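Local coordinates for ancillary protein 2 (PDB 4C0Z) that is a component of the streptococcal pilus tip and can bind covalently, through reactive thioester bonds, to molecular targets on the host cell surface, at residues G120-P123 against L124-I127; D160-Q163 against L164-R168. All blocks are in the same frame, centred on the assembly; numbering follows the deposited sequence.

The two contacts illustrate how a pair of helix starts can be tied together largely through one side chain. Contact 1 opens helix 123-138 and contact 2 opens helix 161-174; they follow in that order along the chain, within the thioester domain of Cpa, and their centres lie about 10 Å apart on the same side of the chain's centre. The amide of Q163, in contact 2, reaches across to join both the loop of contact 1 and N125. M167 SD also packs against N125 CB. Helix 123-138 in turn touches strand 51-56 of the antiparallel barrel through I127, so helix 161-174 is joined to a helix that itself lies on the barrel.

Contact 1 of 2, residues G120-P123 against L124-I127; sequences GIDP and LNAI
I121 and N125 touch where the chain enters helix 123-138, a helix N-terminus in which D122 occupies the N-cap position and P123 is the first helical residue. The CG2 branch of I121, anti to the backbone N, crosses the N125 side chain at a slant and meets N125 CB at 3.5 Å. Two backbone bonds open the helix: A126 N donates to D122 O at 2.9 Å, and I127 N donates to P123 O at 2.9 Å. The proline ring also packs close to the chain that follows, with P123 CB 3.1 Å from L124 N.

D122 illustrates that an N-cap residue need not cap with its side chain, since its carboxylate makes no capping bond. The D122 side chain instead lies alongside that of N125, the two pointing the same way with carboxylate and amide planes 21° apart, and D122 CB is 3.9 Å from N125 ND2. A chi1 of -72° puts the N125 amide there. N125 CB lies 3.4 Å from D122 O. The amide has its polar partners elsewhere: OD1 is bonded to Y38 OH and ND2 to Q163, so both ends of this buried group are satisfied and its rotation is fixed. I121 closes the apolar side of the turn, between this helix and L166, M167 and A170 of helix 161-174, and its CG2 lies 4.0 Å from A126 CB.

Contact 2 of 2, residues D160-Q163 against L164-R168; sequences DSQQ and LQLMR
Q163 and M167, one helical turn apart, pack against each other at the start of helix 161-174, a helix N-terminus capped by D160. The cap is a nearly straight bond: Q163 N donates to D160 OD1 at 2.9 Å with an N-H...O angle of 169°. Four successive i to i+4 backbone bonds follow, from L164 N to D160 O through M167 N to Q163 O.

The Q163 side chain shows how a buried glutamine can serve two elements at once. Its CB rests 3.6 Å from M167 CE; the methionine chain bends at chi3 (-96°), turning this methyl back over the backbone of Q163, where it lies 3.2 Å from Q163 O. With CG beside the backbone N, the glutamine chain bends at chi2 (-64°) and leads to the amide at CD. There OE1 accepts from both D122 N and N125 ND2, while NE2 donates to G120 O and makes a weak bond to Q162 OE1 at 3.4 Å. NE2 also passes 4.2 Å from L166 CD1, a methyl that Q162 NE2 approaches to 3.6 Å.

Around this turn, I121, in the loop leading into helix 123-138, touches Q163, L166 and M167, and M167 continues onto N125 and V129 of that helix. L164 and R168 instead meet helix 151-157, so the opening turns of helix 161-174 contact both of these helices.

Contact 1 of 2, residues G120-P123 against L124-I127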
ATOM      1  N   GLY I 120      19.166   0.513  20.053  1.00 81.41           N
ATOM      2  CA  GLY I 120      19.982  -0.400  19.259  1.00 80.01           C
ATOM      3  C   GLY I 120      19.559  -0.549  17.808  1.00 78.03           C
ATOM      4  O   GLY I 120      20.284  -1.161  17.020  1.00 77.31           O
ATOM      5  N   ILE I 121      18.392   0.001  17.438  1.00 69.96           N
ATOM      6  CA  ILE I 121      17.874  -0.070  16.064  1.00 64.31           C
ATOM      7  C   ILE I 121      18.388   1.123  15.243  1.00 67.87           C
ATOM      8  O   ILE I 121      18.207   2.273  15.650  1.00 68.43           O
ATOM      9  CB  ILE I 121      16.319  -0.199  16.024  1.00 64.25           C
ATOM     10  CG1 ILE I 121      15.820  -1.320  16.967  1.00 66.51           C
ATOM     11  CG2 ILE I 121      15.816  -0.431  14.583  1.00 59.25           C
ATOM     12  CD1 ILE I 121      14.299  -1.380  17.161  1.00 68.36           C
ATOM     13  N   ASP I 122      19.013   0.840  14.079  1.00 64.32           N
ATOM     14  CA  ASP I 122      19.530   1.844  13.131  1.00 62.47           C
ATOM     15  C   ASP I 122      18.401   2.787  12.689  1.00 61.34           C
ATOM     16  O   ASP I 122      17.272   2.314  12.562  1.00 60.12           O
ATOM     17  CB  ASP I 122      20.207   1.163  11.928  1.00 62.88           C
ATOM     18  CG  ASP I 122      21.395   0.279  12.296  1.00 78.50           C
ATOM     19  OD1 ASP I 122      22.011   0.517  13.361  1.00 81.75           O
ATOM     20  OD2 ASP I 122      21.721  -0.638  11.508  1.00 86.97           O
ATOM     21  N   PRO I 123      18.662   4.116  12.528  1.00 56.20           N
ATOM     22  CA  PRO I 123      17.570   5.076  12.226  1.00 53.67           C
ATOM     23  C   PRO I 123      16.522   4.667  11.182  1.00 54.49           C
ATOM     24  O   PRO I 123      15.325   4.735  11.480  1.00 52.62           O
ATOM     25  CB  PRO I 123      18.318   6.330  11.795  1.00 55.23           C
ATOM     26  CG  PRO I 123      19.597   6.262  12.509  1.00 61.99           C
ATOM     27  CD  PRO I 123      19.954   4.817  12.673  1.00 58.58           C
ATOM     28  N   LEU I 124      16.948   4.224   9.980  1.00 50.52           N
ATOM     29  CA  LEU I 124      16.028   3.835   8.903  1.00 46.33           C
ATOM     30  C   LEU I 124      15.214   2.600   9.254  1.00 50.89           C
ATOM     31  O   LEU I 124      14.042   2.525   8.890  1.00 50.38           O
ATOM     32  CB  LEU I 124      16.752   3.690   7.559  1.00 44.31           C
ATOM     33  CG  LEU I 124      17.324   4.985   6.971  1.00 47.24           C
ATOM     34  CD1 LEU I 124      18.360   4.680   5.895  1.00 47.11           C
ATOM     35  CD2 LEU I 124      16.210   5.915   6.456  1.00 46.58           C
ATOM     36  N   ASN I 125      15.809   1.670  10.025  1.00 49.10           N
ATOM     37  CA  ASN I 125      15.120   0.474  10.518  1.00 48.98           C
ATOM     38  C   ASN I 125      14.097   0.860  11.595  1.00 50.61           C
ATOM     39  O   ASN I 125      13.036   0.248  11.671  1.00 49.15           O
ATOM     40  CB  ASN I 125      16.131  -0.539  11.074  1.00 50.75           C
ATOM     41  CG  ASN I 125      16.961  -1.247  10.037  1.00 58.40           C
ATOM     42  OD1 ASN I 125      16.562  -1.399   8.888  1.00 50.27           O
ATOM     43  ND2 ASN I 125      18.123  -1.745  10.434  1.00 49.20           N
ATOM     44  N   ALA I 126      14.417   1.883  12.405  1.00 48.03           N
ATOM     45  CA  ALA I 126      13.545   2.382  13.475  1.00 49.16           C
ATOM     46  C   ALA I 126      12.322   3.081  12.874  1.00 48.79           C
ATOM     47  O   ALA I 126      11.204   2.856  13.343  1.00 45.00           O
ATOM     48  CB  ALA I 126      14.316   3.305  14.417  1.00 52.18           C
ATOM     49  N   ILE I 127      12.531   3.868  11.789  1.00 46.36           N
ATOM     50  CA  ILE I 127      11.446   4.528  11.042  1.00 45.08           C
ATOM     51  C   ILE I 127      10.524   3.436  10.450  1.00 48.10           C
ATOM     52  O   ILE I 127       9.305   3.530  10.559  1.00 47.80           O
ATOM     53  CB  ILE I 127      11.991   5.466   9.928  1.00 46.06           C
ATOM     54  CG1 ILE I 127      12.641   6.703  10.530  1.00 48.07           C
ATOM     55  CG2 ILE I 127      10.871   5.874   8.961  1.00 43.88           C
ATOM     56  CD1 ILE I 127      13.660   7.417   9.627  1.00 51.83           C
TER

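Contact 2 of 2, residues D160-Q163 against L164-R168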
ATOM      1  N   ASP I 160      20.725  -7.916   9.240  1.00 68.37           N
ATOM      2  CA  ASP I 160      21.411  -8.934  10.043  1.00 72.00           C
ATOM      3  C   ASP I 160      20.471  -9.415  11.159  1.00 76.86           C
ATOM      4  O   ASP I 160      19.487  -8.728  11.464  1.00 75.96           O
ATOM      5  CB  ASP I 160      22.767  -8.435  10.599  1.00 76.43           C
ATOM      6  CG  ASP I 160      22.719  -7.197  11.475  1.00 85.68           C
ATOM      7  OD1 ASP I 160      22.053  -7.237  12.525  1.00 86.54           O
ATOM      8  OD2 ASP I 160      23.408  -6.209  11.144  1.00 95.02           O
ATOM      9  N   SER I 161      20.758 -10.594  11.739  1.00 74.90           N
ATOM     10  CA  SER I 161      19.962 -11.212  12.804  1.00 76.59           C
ATOM     11  C   SER I 161      19.731 -10.308  14.027  1.00 80.17           C
ATOM     12  O   SER I 161      18.632 -10.329  14.590  1.00 79.78           O
ATOM     13  CB  SER I 161      20.578 -12.542  13.226  1.00 85.70           C
ATOM     14  OG  SER I 161      21.903 -12.373  13.706  1.00100.62           O
ATOM     15  N   GLN I 162      20.758  -9.514  14.419  1.00 76.91           N
ATOM     16  CA  GLN I 162      20.717  -8.573  15.544  1.00 78.26           C
ATOM     17  C   GLN I 162      19.657  -7.479  15.302  1.00 78.70           C
ATOM     18  O   GLN I 162      18.776  -7.301  16.146  1.00 78.97           O
ATOM     19  CB  GLN I 162      22.128  -7.989  15.805  1.00 82.07           C
ATOM     20  CG  GLN I 162      22.218  -6.892  16.884  1.00101.78           C
ATOM     21  CD  GLN I 162      22.432  -5.483  16.343  1.00124.77           C
ATOM     22  OE1 GLN I 162      22.763  -5.249  15.166  1.00116.75           O
ATOM     23  NE2 GLN I 162      22.269  -4.497  17.215  1.00117.97           N
ATOM     24  N   GLN I 163      19.722  -6.787  14.135  1.00 70.75           N
ATOM     25  CA  GLN I 163      18.769  -5.741  13.765  1.00 67.49           C
ATOM     26  C   GLN I 163      17.363  -6.310  13.625  1.00 69.63           C
ATOM     27  O   GLN I 163      16.425  -5.741  14.177  1.00 67.95           O
ATOM     28  CB  GLN I 163      19.193  -5.016  12.470  1.00 65.47           C
ATOM     29  CG  GLN I 163      20.316  -4.001  12.653  1.00 69.15           C
ATOM     30  CD  GLN I 163      19.921  -2.847  13.547  1.00 80.33           C
ATOM     31  OE1 GLN I 163      19.075  -2.008  13.204  1.00 70.93           O
ATOM     32  NE2 GLN I 163      20.537  -2.785  14.717  1.00 73.92           N
ATOM     33  N   LEU I 164      17.228  -7.448  12.919  1.00 66.72           N
ATOM     34  CA  LEU I 164      15.946  -8.121  12.697  1.00 65.24           C
ATOM     35  C   LEU I 164      15.234  -8.496  14.005  1.00 72.08           C
ATOM     36  O   LEU I 164      14.037  -8.224  14.130  1.00 71.21           O
ATOM     37  CB  LEU I 164      16.112  -9.341  11.768  1.00 64.60           C
ATOM     38  CG  LEU I 164      14.834 -10.112  11.376  1.00 67.59           C
ATOM     39  CD1 LEU I 164      13.856  -9.239  10.551  1.00 63.73           C
ATOM     40  CD2 LEU I 164      15.186 -11.372  10.626  1.00 69.21           C
ATOM     41  N   GLN I 165      15.968  -9.074  14.986  1.00 71.57           N
ATOM     42  CA  GLN I 165      15.391  -9.442  16.279  1.00 73.89           C
ATOM     43  C   GLN I 165      14.927  -8.214  17.070  1.00 78.76           C
ATOM     44  O   GLN I 165      13.827  -8.245  17.623  1.00 78.21           O
ATOM     45  CB  GLN I 165      16.365 -10.328  17.094  1.00 79.34           C
ATOM     46  CG  GLN I 165      15.824 -10.947  18.387  1.00 79.19           C
ATOM     47  CD  GLN I 165      14.392 -11.422  18.336  1.00 89.63           C
ATOM     48  OE1 GLN I 165      13.994 -12.280  17.531  1.00 84.18           O
ATOM     49  NE2 GLN I 165      13.592 -10.881  19.238  1.00 77.40           N
ATOM     50  N   LEU I 166      15.741  -7.130  17.092  1.00 76.56           N
ATOM     51  CA  LEU I 166      15.398  -5.877  17.778  1.00 76.85           C
ATOM     52  C   LEU I 166      14.153  -5.242  17.154  1.00 76.35           C
ATOM     53  O   LEU I 166      13.276  -4.773  17.885  1.00 77.36           O
ATOM     54  CB  LEU I 166      16.567  -4.877  17.734  1.00 77.38           C
ATOM     55  CG  LEU I 166      17.792  -5.157  18.617  1.00 86.49           C
ATOM     56  CD1 LEU I 166      18.896  -4.173  18.309  1.00 86.71           C
ATOM     57  CD2 LEU I 166      17.454  -5.094  20.101  1.00 91.11           C
ATOM     58  N   MET I 167      14.062  -5.267  15.810  1.00 68.24           N
ATOM     59  CA  MET I 167      12.935  -4.696  15.074  1.00 64.62           C
ATOM     60  C   MET I 167      11.631  -5.424  15.385  1.00 66.16           C
ATOM     61  O   MET I 167      10.634  -4.772  15.694  1.00 64.58           O
ATOM     62  CB  MET I 167      13.222  -4.655  13.565  1.00 64.01           C
ATOM     63  CG  MET I 167      14.197  -3.562  13.173  1.00 67.64           C
ATOM     64  SD  MET I 167      14.476  -3.554  11.393  1.00 69.44           S
ATOM     65  CE  MET I 167      15.858  -4.462  11.288  1.00 67.33           C
ATOM     66  N   ARG I 168      11.660  -6.771  15.367  1.00 62.98           N
ATOM     67  CA  ARG I 168      10.510  -7.632  15.664  1.00 63.22           C
ATOM     68  C   ARG I 168       9.968  -7.406  17.078  1.00 71.37           C
ATOM     69  O   ARG I 168       8.749  -7.320  17.273  1.00 70.07           O
ATOM     70  CB  ARG I 168      10.880  -9.104  15.444  1.00 63.94           C
ATOM     71  CG  ARG I 168      11.013  -9.468  13.979  1.00 68.82           C
ATOM     72  CD  ARG I 168      11.493 -10.884  13.769  1.00 76.61           C
ATOM     73  NE  ARG I 168      11.272 -11.285  12.382  1.00 80.77           N
ATOM     74  CZ  ARG I 168      11.859 -12.314  11.779  1.00 95.47           C
ATOM     75  NH1 ARG I 168      12.726 -13.074  12.438  1.00 85.72           N
ATOM     76  NH2 ARG I 168      11.582 -12.592  10.511  1.00 77.98           N
TER